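Long-range contact in cpftsy (Physcomitrella patens, PDB 4AK9), which probably serves as the GTP-hydrolysing receptor of the chloroplast signal recognition particle in delivering proteins to the thylakoid membrane: residues L42-L56 / A66-L78. Residues are numbered along the deposited sequence; the frame is centred on the assembly and turned at random.
Sequences LDESESILDELEEVL and ALKIVDTIRKDIL
R74 reaches across to the helix of residues 45-56 and meets three carboxylates there, a task that suits arginine, whose flat head offers several N-H groups. The straightest bond runs from R74 NH2 to E53 OE1 (3.0 Å, N-H...O 159°), with the oxygen in the guanidinium plane. The same NH2 also gives a more bent bond to D50 OD1 at 3.1 Å, tilted from that plane. NH1 completes the salt-bridge network at E46 OE1 (3.2 Å), coming from above the carboxylate plane. The extended stem of R74 slides past L49, whose CB lies over one guanidinium face, toward its rim, while its CD1 packs 3.5 Å from R74 CG. Replacing R74 with an alanine would probably strip D50 OD1 and E53 OE1 of their arginine partner, leave E46 to R210 of the second subunit, and uncover one flank of L49. Beside this polar strip, L49 sits as a knob among V70, I73, R74 and I77, meeting the end of I77 tip to tip (CD1 to CD1, 3.8 Å). V70 returns the packing as a knob among L49, L52, E53 and L56, its short CG2 branch facing L56 CD1 (4.0 Å). This is knobs-into-holes packing of two nearly antiparallel helices (150°) in the helical bundle of the SRP-type GTPases, the N domain. E53 extends over A66 because chi1 (-157°) turns CG away from its own backbone N, and the small CB of A66 lets the backbones come close there. A water donates to E53 OE1 and L67 O and accepts from R74 NE. Farther out, the second subunit holds the other carboxylate oxygens: R210 pairs with E46, L211 N with D50 and H212 with E53. On the apolar side, helix 85-101 covers I69 and I73, and helix 32-37 packs on L52.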
loop_
_atom_site.group_PDB
_atom_site.type_symbol
_atom_site.label_atom_id
_atom_site.label_comp_id
_atom_site.label_asym_id
_atom_site.label_seq_id
_atom_site.Cartn_x
_atom_site.Cartn_y
_atom_site.Cartn_z
ATOM N N LEU A 42 -16.795 -20.141 -16.304
ATOM C CA LEU A 42 -16.804 -19.144 -17.373
ATOM C C LEU A 42 -17.819 -18.029 -17.197
ATOM O O LEU A 42 -17.629 -16.906 -17.700
ATOM C CB LEU A 42 -17.052 -19.818 -18.730
ATOM C CG LEU A 42 -15.871 -20.571 -19.329
ATOM C CD1 LEU A 42 -16.346 -21.426 -20.533
ATOM C CD2 LEU A 42 -14.778 -19.599 -19.755
ATOM N N ASP A 43 -18.902 -18.351 -16.501
ATOM C CA ASP A 43 -19.989 -17.405 -16.275
ATOM C C ASP A 43 -19.509 -16.346 -15.297
ATOM O O ASP A 43 -19.664 -15.143 -15.538
ATOM C CB ASP A 43 -21.211 -18.129 -15.694
ATOM C CG ASP A 43 -22.403 -17.203 -15.473
ATOM O OD1 ASP A 43 -22.683 -16.323 -16.341
ATOM O OD2 ASP A 43 -23.065 -17.379 -14.420
ATOM N N GLU A 44 -18.924 -16.807 -14.196
ATOM C CA GLU A 44 -18.446 -15.894 -13.171
ATOM C C GLU A 44 -16.981 -15.509 -13.376
ATOM O O GLU A 44 -16.404 -14.869 -12.475
ATOM C CB GLU A 44 -18.666 -16.501 -11.779
ATOM C CG GLU A 44 -20.145 -16.492 -11.342
ATOM C CD GLU A 44 -20.490 -17.596 -10.352
ATOM O OE1 GLU A 44 -20.649 -18.757 -10.794
ATOM O OE2 GLU A 44 -20.616 -17.305 -9.137
ATOM N N SER A 45 -16.391 -15.849 -14.537
ATOM C CA SER A 45 -14.937 -15.674 -14.699
ATOM C C SER A 45 -14.531 -14.251 -14.369
ATOM O O SER A 45 -13.662 -14.019 -13.520
ATOM C CB SER A 45 -14.437 -16.022 -16.095
ATOM O OG SER A 45 -13.035 -16.219 -16.044
ATOM N N GLU A 46 -15.197 -13.293 -15.006
ATOM C CA GLU A 46 -14.848 -11.891 -14.816
ATOM C C GLU A 46 -14.965 -11.425 -13.366
ATOM O O GLU A 46 -14.102 -10.680 -12.889
ATOM C CB GLU A 46 -15.631 -10.994 -15.771
ATOM C CG GLU A 46 -15.267 -11.219 -17.240
ATOM C CD GLU A 46 -13.843 -10.772 -17.586
ATOM O OE1 GLU A 46 -12.859 -11.390 -17.105
ATOM O OE2 GLU A 46 -13.703 -9.793 -18.358
ATOM N N SER A 47 -15.993 -11.894 -12.664
ATOM C CA SER A 47 -16.181 -11.608 -11.239
ATOM C C SER A 47 -15.072 -12.214 -10.377
ATOM O O SER A 47 -14.565 -11.564 -9.427
ATOM C CB SER A 47 -17.537 -12.149 -10.753
ATOM O OG SER A 47 -18.606 -11.420 -11.340
ATOM N N ILE A 48 -14.704 -13.449 -10.702
ATOM C CA ILE A 48 -13.701 -14.177 -9.957
ATOM C C ILE A 48 -12.344 -13.504 -10.163
ATOM O O ILE A 48 -11.563 -13.392 -9.216
ATOM C CB ILE A 48 -13.641 -15.660 -10.389
ATOM C CG1 ILE A 48 -14.962 -16.343 -10.065
ATOM C CG2 ILE A 48 -12.524 -16.386 -9.672
ATOM C CD1 ILE A 48 -15.437 -16.057 -8.681
ATOM N N LEU A 49 -12.085 -13.016 -11.365
ATOM C CA LEU A 49 -10.776 -12.454 -11.674
ATOM C C LEU A 49 -10.652 -11.070 -11.036
ATOM O O LEU A 49 -9.555 -10.669 -10.657
ATOM C CB LEU A 49 -10.493 -12.386 -13.175
ATOM C CG LEU A 49 -10.348 -13.746 -13.880
ATOM C CD1 LEU A 49 -10.069 -13.567 -15.364
ATOM C CD2 LEU A 49 -9.246 -14.549 -13.241
ATOM N N ASP A 50 -11.762 -10.348 -10.926
ATOM C CA ASP A 50 -11.787 -9.105 -10.146
ATOM C C ASP A 50 -11.412 -9.382 -8.707
ATOM O O ASP A 50 -10.579 -8.673 -8.134
ATOM C CB ASP A 50 -13.168 -8.422 -10.207
ATOM C CG ASP A 50 -13.342 -7.561 -11.457
ATOM O OD1 ASP A 50 -12.441 -7.583 -12.332
ATOM O OD2 ASP A 50 -14.378 -6.859 -11.580
ATOM N N GLU A 51 -12.035 -10.389 -8.106
ATOM C CA GLU A 51 -11.708 -10.796 -6.747
ATOM C C GLU A 51 -10.240 -11.194 -6.618
ATOM O O GLU A 51 -9.590 -10.843 -5.620
ATOM C CB GLU A 51 -12.603 -11.940 -6.266
ATOM C CG GLU A 51 -14.083 -11.588 -6.203
ATOM C CD GLU A 51 -14.933 -12.731 -5.652
ATOM O OE1 GLU A 51 -14.536 -13.319 -4.616
ATOM O OE2 GLU A 51 -15.987 -13.043 -6.262
ATOM N N LEU A 52 -9.729 -11.935 -7.601
ATOM C CA LEU A 52 -8.321 -12.327 -7.650
ATOM C C LEU A 52 -7.404 -11.096 -7.657
ATOM O O LEU A 52 -6.416 -11.034 -6.896
ATOM C CB LEU A 52 -8.030 -13.160 -8.910
ATOM C CG LEU A 52 -6.553 -13.514 -9.130
ATOM C CD1 LEU A 52 -6.084 -14.300 -7.928
ATOM C CD2 LEU A 52 -6.359 -14.344 -10.424
ATOM N N GLU A 53 -7.733 -10.133 -8.504
ATOM C CA GLU A 53 -6.928 -8.940 -8.626
ATOM C C GLU A 53 -6.912 -8.181 -7.302
ATOM O O GLU A 53 -5.838 -7.704 -6.881
ATOM C CB GLU A 53 -7.432 -8.052 -9.733
ATOM C CG GLU A 53 -6.375 -7.151 -10.254
ATOM C CD GLU A 53 -6.758 -6.477 -11.547
ATOM O OE1 GLU A 53 -7.442 -7.103 -12.415
ATOM O OE2 GLU A 53 -6.379 -5.299 -11.684
ATOM N N GLU A 54 -8.058 -8.116 -6.639
ATOM C CA GLU A 54 -8.151 -7.496 -5.306
ATOM C C GLU A 54 -7.327 -8.238 -4.245
ATOM O O GLU A 54 -6.742 -7.610 -3.392
ATOM C CB GLU A 54 -9.615 -7.311 -4.861
ATOM C CG GLU A 54 -10.393 -6.370 -5.795
ATOM C CD GLU A 54 -11.215 -5.309 -5.057
ATOM O OE1 GLU A 54 -12.299 -5.648 -4.512
ATOM O OE2 GLU A 54 -10.770 -4.131 -5.032
ATOM N N VAL A 55 -7.226 -9.559 -4.311
ATOM C CA VAL A 55 -6.379 -10.277 -3.384
ATOM C C VAL A 55 -4.913 -9.854 -3.583
ATOM O O VAL A 55 -4.165 -9.591 -2.604
ATOM C CB VAL A 55 -6.571 -11.797 -3.534
ATOM C CG1 VAL A 55 -5.479 -12.516 -2.796
ATOM C CG2 VAL A 55 -7.966 -12.181 -2.982
ATOM N N LEU A 56 -4.496 -9.723 -4.832
ATOM C CA LEU A 56 -3.158 -9.212 -5.131
ATOM C C LEU A 56 -2.914 -7.800 -4.588
ATOM O O LEU A 56 -1.824 -7.531 -4.060
ATOM C CB LEU A 56 -2.871 -9.219 -6.630
ATOM C CG LEU A 56 -2.965 -10.586 -7.335
ATOM C CD1 LEU A 56 -2.519 -10.441 -8.784
ATOM C CD2 LEU A 56 -2.129 -11.637 -6.592
ATOM N N ALA A 66 -0.872 -5.465 -10.786
ATOM C CA ALA A 66 -1.986 -6.416 -10.654
ATOM C C ALA A 66 -2.846 -6.425 -11.926
ATOM O O ALA A 66 -3.305 -7.492 -12.359
ATOM C CB ALA A 66 -2.863 -6.076 -9.403
ATOM N N LEU A 67 -3.054 -5.245 -12.521
ATOM C CA LEU A 67 -3.835 -5.127 -13.762
ATOM C C LEU A 67 -3.176 -5.960 -14.861
ATOM O O LEU A 67 -3.822 -6.779 -15.528
ATOM C CB LEU A 67 -3.962 -3.653 -14.175
ATOM C CG LEU A 67 -4.517 -3.278 -15.554
ATOM C CD1 LEU A 67 -5.802 -4.032 -15.850
ATOM C CD2 LEU A 67 -4.764 -1.779 -15.577
ATOM N N LYS A 68 -1.871 -5.805 -15.028
ATOM C CA LYS A 68 -1.227 -6.510 -16.127
ATOM C C LYS A 68 -1.073 -8.010 -15.877
ATOM O O LYS A 68 -1.118 -8.798 -16.824
ATOM C CB LYS A 68 0.107 -5.879 -16.487
ATOM C CG LYS A 68 1.164 -6.120 -15.473
ATOM C CD LYS A 68 2.508 -5.669 -16.007
ATOM C CE LYS A 68 2.475 -4.212 -16.398
ATOM N NZ LYS A 68 3.857 -3.676 -16.531
ATOM N N ILE A 69 -0.903 -8.414 -14.615
ATOM C CA ILE A 69 -0.892 -9.844 -14.296
ATOM C C ILE A 69 -2.215 -10.512 -14.627
ATOM O O ILE A 69 -2.248 -11.547 -15.292
ATOM C CB ILE A 69 -0.582 -10.083 -12.804
ATOM C CG1 ILE A 69 0.875 -9.721 -12.542
ATOM C CG2 ILE A 69 -0.837 -11.537 -12.432
ATOM C CD1 ILE A 69 1.247 -9.617 -11.061
ATOM N N VAL A 70 -3.311 -9.922 -14.165
ATOM C CA VAL A 70 -4.613 -10.538 -14.348
ATOM C C VAL A 70 -5.114 -10.399 -15.797
ATOM O O VAL A 70 -5.749 -11.322 -16.327
ATOM C CB VAL A 70 -5.603 -10.012 -13.288
ATOM C CG1 VAL A 70 -7.019 -10.544 -13.508
ATOM C CG2 VAL A 70 -5.093 -10.410 -11.874
ATOM N N ASP A 71 -4.772 -9.293 -16.453
ATOM C CA ASP A 71 -5.240 -9.035 -17.821
ATOM C C ASP A 71 -4.740 -10.106 -18.780
ATOM O O ASP A 71 -5.489 -10.578 -19.627
ATOM C CB ASP A 71 -4.827 -7.646 -18.291
ATOM C CG ASP A 71 -5.835 -7.028 -19.265
ATOM O OD1 ASP A 71 -7.032 -7.404 -19.240
ATOM O OD2 ASP A 71 -5.420 -6.160 -20.062
ATOM N N THR A 72 -3.490 -10.532 -18.613
ATOM C CA THR A 72 -2.944 -11.647 -19.398
ATOM C C THR A 72 -3.755 -12.951 -19.205
ATOM O O THR A 72 -4.000 -13.709 -20.165
ATOM C CB THR A 72 -1.464 -11.880 -19.005
ATOM O OG1 THR A 72 -0.731 -10.660 -19.193
ATOM C CG2 THR A 72 -0.853 -12.961 -19.853
ATOM N N ILE A 73 -4.172 -13.211 -17.971
ATOM C CA ILE A 73 -4.994 -14.367 -17.654
ATOM C C ILE A 73 -6.362 -14.262 -18.318
ATOM O O ILE A 73 -6.869 -15.254 -18.870
ATOM C CB ILE A 73 -5.172 -14.519 -16.132
ATOM C CG1 ILE A 73 -3.818 -14.814 -15.466
ATOM C CG2 ILE A 73 -6.217 -15.595 -15.766
ATOM C CD1 ILE A 73 -3.888 -14.757 -13.953
ATOM N N ARG A 74 -6.964 -13.068 -18.257
ATOM C CA ARG A 74 -8.252 -12.811 -18.909
ATOM C C ARG A 74 -8.187 -13.135 -20.410
ATOM O O ARG A 74 -9.120 -13.764 -20.934
ATOM C CB ARG A 74 -8.734 -11.351 -18.712
ATOM C CG ARG A 74 -8.908 -10.909 -17.245
ATOM C CD ARG A 74 -9.379 -9.428 -17.100
ATOM N NE ARG A 74 -9.182 -8.947 -15.728
ATOM C CZ ARG A 74 -10.089 -9.016 -14.746
ATOM N NH1 ARG A 74 -11.295 -9.523 -14.989
ATOM N NH2 ARG A 74 -9.791 -8.567 -13.517
ATOM N N LYS A 75 -7.123 -12.690 -21.095
ATOM C CA LYS A 75 -6.967 -12.946 -22.546
ATOM C C LYS A 75 -6.805 -14.437 -22.823
ATOM O O LYS A 75 -7.394 -14.967 -23.771
ATOM C CB LYS A 75 -5.754 -12.231 -23.155
ATOM C CG LYS A 75 -5.490 -10.827 -22.654
ATOM C CD LYS A 75 -6.329 -9.777 -23.344
ATOM C CE LYS A 75 -5.839 -8.395 -22.928
ATOM N NZ LYS A 75 -6.465 -7.295 -23.729
ATOM N N ASP A 76 -5.976 -15.102 -22.020
ATOM C CA ASP A 76 -5.738 -16.538 -22.192
ATOM C C ASP A 76 -7.020 -17.349 -21.965
ATOM O O ASP A 76 -7.243 -18.397 -22.609
ATOM C CB ASP A 76 -4.611 -17.028 -21.264
ATOM C CG ASP A 76 -3.233 -16.485 -21.665
ATOM O OD1 ASP A 76 -3.118 -15.833 -22.726
ATOM O OD2 ASP A 76 -2.253 -16.719 -20.922
ATOM N N ILE A 77 -7.874 -16.872 -21.056
ATOM C CA ILE A 77 -9.165 -17.527 -20.852
ATOM C C ILE A 77 -10.082 -17.318 -22.058
ATOM O O ILE A 77 -10.703 -18.272 -22.555
ATOM C CB ILE A 77 -9.878 -17.031 -19.572
ATOM C CG1 ILE A 77 -9.168 -17.580 -18.334
ATOM C CG2 ILE A 77 -11.342 -17.484 -19.554
ATOM C CD1 ILE A 77 -9.649 -16.967 -17.003
ATOM N N LEU A 78 -10.175 -16.071 -22.519
ATOM C CA LEU A 78 -11.047 -15.735 -23.651
ATOM C C LEU A 78 -10.586 -16.473 -24.913
ATOM O O LEU A 78 -11.399 -16.746 -25.799
ATOM C CB LEU A 78 -11.063 -14.221 -23.867
ATOM C CG LEU A 78 -11.870 -13.552 -24.985
ATOM C CD1 LEU A 78 -13.336 -13.383 -24.610
ATOM C CD2 LEU A 78 -11.253 -12.198 -25.304
HETATM O O HOH W 1 -6.753 -7.259 -15.106
#